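PDB 5EJY: myosin-I heavy chain from Dictyostelium discoideum, which acts as an actin-based class VII motor in the early steps of phagocytosis and adhesion, here represented by a MyTH4-FERM part of its tail. Local coordinates for residues L293-I298 with K492-Y497. Sequence-based numbering, arbitrary orientation.
Sequences LFFDNI and KEYSLY
L293 lays its CD2 methyl over one face of the Y494 ring, 4.2 Å from the centroid, while the same methyl meets CB of E493. One residue on, the backbone N of F294 donates a fairly straight hydrogen bond to the phenol oxygen of Y494 (N to OH 2.9 Å). S410 OG also bonds this OH, so the buried hydroxyl is gripped from the loop and from a strand.

F295 makes an offset stack with Y497, the planes only 8° apart and the centroids separated by 4.1 Å. The two side chains run past each other in opposite directions: CB of F295 sits over the Y497 ring, and CB of Y497 lies off-centre over the F295 ring. A chi1 of 175° sets CG of Y497 anti to its backbone N. Y494 completes an aromatic cluster, its CD1 lying 3.7 Å from CE1 of F295 at that ring's edge.

OD1 of D296, centre of an inverse gamma turn, accepts a hydrogen bond from the Y497 hydroxyl (OH to OD1 2.8 Å), on the anti side and 34° out of the carboxylate plane. N297 adds its CB against that OH, while NH1 of R237 donates to its OD1 and its ND2 to the backbone O of E242.

Within the FERM part, the contact thus ties the loop between strand 285-291, last of the ubiquitin-like lobe, and helix 304-322 to C-terminal helix 484-499, which follows the strands of the PH-like last lobe.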
loop_
_atom_site.group_PDB
_atom_site.type_symbol
_atom_site.label_atom_id
_atom_site.label_comp_id
_atom_site.label_asym_id
_atom_site.label_seq_id
_atom_site.Cartn_x
_atom_site.Cartn_y
_atom_site.Cartn_z
ATOM N N LEU A 293 -5.158 -6.699 -13.823
ATOM C CA LEU A 293 -6.374 -7.325 -14.346
ATOM C C LEU A 293 -6.529 -7.041 -15.832
ATOM O O LEU A 293 -6.299 -5.919 -16.285
ATOM C CB LEU A 293 -7.594 -6.810 -13.577
ATOM C CG LEU A 293 -7.640 -7.232 -12.104
ATOM C CD1 LEU A 293 -8.493 -6.289 -11.280
ATOM C CD2 LEU A 293 -8.150 -8.666 -11.994
ATOM N N PHE A 294 -6.905 -8.064 -16.593
ATOM C CA PHE A 294 -7.029 -7.922 -18.037
ATOM C C PHE A 294 -8.468 -8.102 -18.495
ATOM O O PHE A 294 -8.901 -9.208 -18.803
ATOM C CB PHE A 294 -6.086 -8.898 -18.737
ATOM C CG PHE A 294 -4.642 -8.616 -18.451
ATOM C CD1 PHE A 294 -4.062 -9.041 -17.267
ATOM C CD2 PHE A 294 -3.880 -7.885 -19.340
ATOM C CE1 PHE A 294 -2.741 -8.765 -16.994
ATOM C CE2 PHE A 294 -2.559 -7.601 -19.077
ATOM C CZ PHE A 294 -1.984 -8.038 -17.914
ATOM N N PHE A 295 -9.204 -6.996 -18.539
ATOM C CA PHE A 295 -10.621 -7.020 -18.884
ATOM C C PHE A 295 -10.829 -6.675 -20.357
ATOM O O PHE A 295 -10.145 -5.809 -20.914
ATOM C CB PHE A 295 -11.396 -6.038 -18.008
ATOM C CG PHE A 295 -11.421 -6.408 -16.549
ATOM C CD1 PHE A 295 -11.365 -7.733 -16.151
ATOM C CD2 PHE A 295 -11.519 -5.426 -15.573
ATOM C CE1 PHE A 295 -11.398 -8.072 -14.806
ATOM C CE2 PHE A 295 -11.554 -5.763 -14.230
ATOM C CZ PHE A 295 -11.495 -7.087 -13.850
ATOM N N ASP A 296 -11.772 -7.361 -20.991
ATOM C CA ASP A 296 -12.102 -7.057 -22.375
ATOM C C ASP A 296 -13.193 -5.992 -22.417
ATOM O O ASP A 296 -14.295 -6.233 -22.906
ATOM C CB ASP A 296 -12.498 -8.325 -23.150
ATOM C CG ASP A 296 -13.563 -9.155 -22.447
ATOM O OD1 ASP A 296 -13.857 -8.921 -21.253
ATOM O OD2 ASP A 296 -14.104 -10.073 -23.101
ATOM N N ASN A 297 -12.863 -4.812 -21.895
ATOM C CA ASN A 297 -13.846 -3.757 -21.669
ATOM C C ASN A 297 -13.574 -2.464 -22.437
ATOM O O ASN A 297 -14.136 -1.413 -22.116
ATOM C CB ASN A 297 -13.940 -3.452 -20.173
ATOM C CG ASN A 297 -12.636 -2.936 -19.604
ATOM O OD1 ASN A 297 -11.682 -2.695 -20.343
ATOM N ND2 ASN A 297 -12.589 -2.755 -18.286
ATOM N N ILE A 298 -12.710 -2.530 -23.444
ATOM C CA ILE A 298 -12.382 -1.335 -24.212
ATOM C C ILE A 298 -13.577 -0.908 -25.060
ATOM O O ILE A 298 -14.236 -1.743 -25.685
ATOM C CB ILE A 298 -11.155 -1.551 -25.121
ATOM C CG1 ILE A 298 -9.860 -1.417 -24.317
ATOM N N LYS A 492 -11.494 -13.675 -7.423
ATOM C CA LYS A 492 -12.690 -12.914 -7.078
ATOM C C LYS A 492 -13.004 -11.785 -8.068
ATOM O O LYS A 492 -14.167 -11.572 -8.421
ATOM C CB LYS A 492 -12.579 -12.370 -5.651
ATOM C CG LYS A 492 -12.555 -13.485 -4.599
ATOM C CD LYS A 492 -12.538 -12.926 -3.189
ATOM C CE LYS A 492 -13.094 -13.931 -2.189
ATOM N NZ LYS A 492 -12.230 -15.123 -2.052
ATOM N N GLU A 493 -11.979 -11.054 -8.509
ATOM C CA GLU A 493 -12.198 -9.939 -9.427
ATOM C C GLU A 493 -12.607 -10.370 -10.841
ATOM O O GLU A 493 -13.473 -9.747 -11.459
ATOM C CB GLU A 493 -10.956 -9.046 -9.497
ATOM C CG GLU A 493 -10.604 -8.383 -8.181
ATOM C CD GLU A 493 -11.425 -7.131 -7.926
ATOM O OE1 GLU A 493 -12.472 -6.951 -8.589
ATOM O OE2 GLU A 493 -11.011 -6.320 -7.071
ATOM N N TYR A 494 -11.974 -11.410 -11.375
ATOM C CA TYR A 494 -12.418 -11.914 -12.676
ATOM C C TYR A 494 -13.843 -12.449 -12.567
ATOM O O TYR A 494 -14.667 -12.208 -13.448
ATOM C CB TYR A 494 -11.483 -12.989 -13.229
ATOM C CG TYR A 494 -10.266 -12.413 -13.908
ATOM C CD1 TYR A 494 -10.387 -11.659 -15.076
ATOM C CD2 TYR A 494 -9.003 -12.604 -13.376
ATOM C CE1 TYR A 494 -9.266 -11.115 -15.698
ATOM C CE2 TYR A 494 -7.883 -12.073 -13.988
ATOM C CZ TYR A 494 -8.020 -11.329 -15.143
ATOM O OH TYR A 494 -6.897 -10.822 -15.733
ATOM N N SER A 495 -14.139 -13.149 -11.476
ATOM C CA SER A 495 -15.475 -13.716 -11.294
ATOM C C SER A 495 -16.547 -12.626 -11.262
ATOM O O SER A 495 -17.578 -12.740 -11.927
ATOM C CB SER A 495 -15.539 -14.580 -10.038
ATOM O OG SER A 495 -14.683 -15.711 -10.172
ATOM N N LEU A 496 -16.286 -11.565 -10.501
ATOM C CA LEU A 496 -17.219 -10.450 -10.383
ATOM C C LEU A 496 -17.407 -9.753 -11.727
ATOM O O LEU A 496 -18.534 -9.502 -12.152
ATOM C CB LEU A 496 -16.723 -9.452 -9.335
ATOM C CG LEU A 496 -17.538 -8.173 -9.135
ATOM C CD1 LEU A 496 -18.903 -8.500 -8.552
ATOM C CD2 LEU A 496 -16.788 -7.204 -8.232
ATOM N N TYR A 497 -16.297 -9.433 -12.390
ATOM C CA TYR A 497 -16.356 -8.843 -13.716
ATOM C C TYR A 497 -17.246 -9.670 -14.635
ATOM O O TYR A 497 -18.162 -9.135 -15.257
ATOM C CB TYR A 497 -14.960 -8.711 -14.320
ATOM C CG TYR A 497 -14.949 -8.225 -15.750
ATOM C CD1 TYR A 497 -15.174 -6.885 -16.053
ATOM C CD2 TYR A 497 -14.703 -9.099 -16.797
ATOM C CE1 TYR A 497 -15.159 -6.443 -17.363
ATOM C CE2 TYR A 497 -14.683 -8.663 -18.107
ATOM C CZ TYR A 497 -14.916 -7.337 -18.385
ATOM O OH TYR A 497 -14.889 -6.902 -19.693
#